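Local coordinates for protein cyclase (Streptomyces sp. R1128, PDB 3TFZ) that probably catalyses regiospecific cyclisation and aromatisation of a poly-beta-ketone chain in the R1128 aromatic polyketide pathway, at residues D32-T37 against V147-A152. Residues are numbered along the deposited sequence; the frame is centred on the assembly and turned at random.
With K (potassium ion), chain G.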
# COMPACT_ATOMS: atom_id res chain seq x y z
N ASP A 32 1.37 -22.41 -8.79
CA ASP A 32 2.79 -22.14 -9.16
C ASP A 32 3.38 -20.82 -8.67
O ASP A 32 4.49 -20.83 -8.20
CB ASP A 32 2.96 -22.24 -10.68
CG ASP A 32 2.62 -23.61 -11.18
OD1 ASP A 32 2.02 -23.68 -12.28
OD2 ASP A 32 2.93 -24.59 -10.43
N ILE A 33 2.62 -19.74 -8.74
CA ILE A 33 3.05 -18.34 -8.56
C ILE A 33 2.91 -17.88 -7.07
O ILE A 33 3.66 -17.00 -6.59
CB ILE A 33 2.21 -17.53 -9.67
CG1 ILE A 33 2.83 -17.77 -11.04
CG2 ILE A 33 1.62 -16.05 -9.35
CD1 ILE A 33 1.79 -17.62 -12.14
N PHE A 34 2.00 -18.51 -6.31
CA PHE A 34 1.77 -18.12 -4.88
C PHE A 34 2.28 -19.18 -4.04
O PHE A 34 1.77 -20.28 -4.12
CB PHE A 34 0.30 -17.88 -4.53
CG PHE A 34 -0.31 -16.60 -5.20
CD1 PHE A 34 -0.90 -16.66 -6.39
CD2 PHE A 34 -0.24 -15.41 -4.60
CE1 PHE A 34 -1.40 -15.54 -7.01
CE2 PHE A 34 -0.75 -14.26 -5.25
CZ PHE A 34 -1.34 -14.34 -6.43
N PRO A 35 3.42 -18.94 -3.35
CA PRO A 35 4.00 -20.04 -2.53
C PRO A 35 3.04 -20.68 -1.51
O PRO A 35 3.01 -21.89 -1.37
CB PRO A 35 5.30 -19.40 -1.94
CG PRO A 35 5.69 -18.28 -3.12
CD PRO A 35 4.29 -17.72 -3.38
N PRO A 36 2.23 -19.88 -0.82
CA PRO A 36 1.38 -20.62 0.20
C PRO A 36 0.18 -21.31 -0.46
O PRO A 36 -0.38 -22.22 0.14
CB PRO A 36 0.90 -19.48 1.14
CG PRO A 36 1.70 -18.17 0.69
CD PRO A 36 1.98 -18.42 -0.80
N THR A 37 -0.18 -20.91 -1.71
CA THR A 37 -1.18 -21.65 -2.52
C THR A 37 -0.79 -23.04 -3.02
O THR A 37 0.09 -23.12 -3.92
CB THR A 37 -1.68 -20.80 -3.64
OG1 THR A 37 -2.05 -19.62 -3.01
CG2 THR A 37 -2.95 -21.44 -4.38
N VAL A 147 0.71 -9.13 1.90
CA VAL A 147 2.12 -8.86 1.58
C VAL A 147 2.73 -9.98 0.65
O VAL A 147 3.30 -9.63 -0.33
CB VAL A 147 2.96 -8.56 2.89
CG1 VAL A 147 4.45 -8.44 2.57
CG2 VAL A 147 2.45 -7.23 3.52
N ALA A 148 2.52 -11.26 0.95
CA ALA A 148 3.04 -12.40 0.23
C ALA A 148 2.42 -12.48 -1.17
O ALA A 148 3.15 -12.70 -2.14
CB ALA A 148 2.80 -13.74 1.03
N ASP A 149 1.13 -12.16 -1.27
CA ASP A 149 0.39 -12.20 -2.53
C ASP A 149 0.84 -11.11 -3.50
O ASP A 149 1.04 -11.34 -4.70
CB ASP A 149 -1.16 -12.08 -2.24
CG ASP A 149 -1.83 -13.42 -1.75
OD1 ASP A 149 -1.15 -14.50 -1.67
OD2 ASP A 149 -3.07 -13.37 -1.45
N LEU A 150 0.82 -9.88 -3.02
CA LEU A 150 1.37 -8.72 -3.75
C LEU A 150 2.76 -9.01 -4.31
O LEU A 150 2.95 -8.73 -5.45
CB LEU A 150 1.38 -7.46 -2.85
CG LEU A 150 0.06 -6.68 -2.68
CD1 LEU A 150 0.14 -5.61 -1.58
CD2 LEU A 150 -0.45 -5.99 -4.01
N ASN A 151 3.72 -9.44 -3.47
CA ASN A 151 5.10 -9.82 -3.86
C ASN A 151 5.18 -11.04 -4.88
O ASN A 151 6.02 -11.08 -5.78
CB ASN A 151 5.99 -10.07 -2.62
CG ASN A 151 6.28 -8.77 -1.82
OD1 ASN A 151 6.39 -7.62 -2.34
ND2 ASN A 151 6.48 -8.96 -0.52
N ALA A 152 4.29 -12.02 -4.73
CA ALA A 152 4.15 -13.17 -5.66
C ALA A 152 3.85 -12.59 -7.03
O ALA A 152 4.51 -12.95 -8.02
CB ALA A 152 3.03 -14.04 -5.22
K K G . 2.67 -22.80 -4.37
O HOH W 1 4.87 -21.42 -5.66
O HOH W 2 5.92 -15.17 -8.00
O HOH W 3 -1.46 -17.60 -1.54
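The backbone leaves helix 30-33 at Phe34 and turns through Pro35 and Pro36 into strand 37-46, coming nearest to helix 131-164 where the CA atoms of Phe34 and Ala152 are 5.5 Å apart. Ala152 points its methyl at this turn: CB lies 3.3 Å from Ile33 O and 3.6 Å from Phe34 CD2. Phe34, with CG anti to its carbonyl carbon (chi1 -69°), extends its ring beside the helix so that CD2 and CE2 do the touching. The Asp149 side chain crosses that of Phe34 at about a right angle, ring and carboxylate planes 80° apart, with Asp149 OD1 3.2 Å from Phe34 CD2; Asp149 CA lies at the ring edge, in plane. An alanine in place of Phe34 would lose these ring contacts and would probably loosen the seat of the turn on the helix. No direct hydrogen bond joins the segments, but two waters do: one donates to Ile33 O and Ala152 O, the other to Asp149 OD1 while also bonded to Thr37 OG1. On the turn's other side, Phe34 O (2.7 Å) and Thr37 O (2.6 Å) bind K, with Pro35 O at a longer 3.2 Å; Ala31 O and a water held by Asp32 O are further ligands. The turn thus lies between the ion and the long helix, where the short-helix segment meets the C-terminal helix in the helix-grip fold of the Bet v 1-like superfamily.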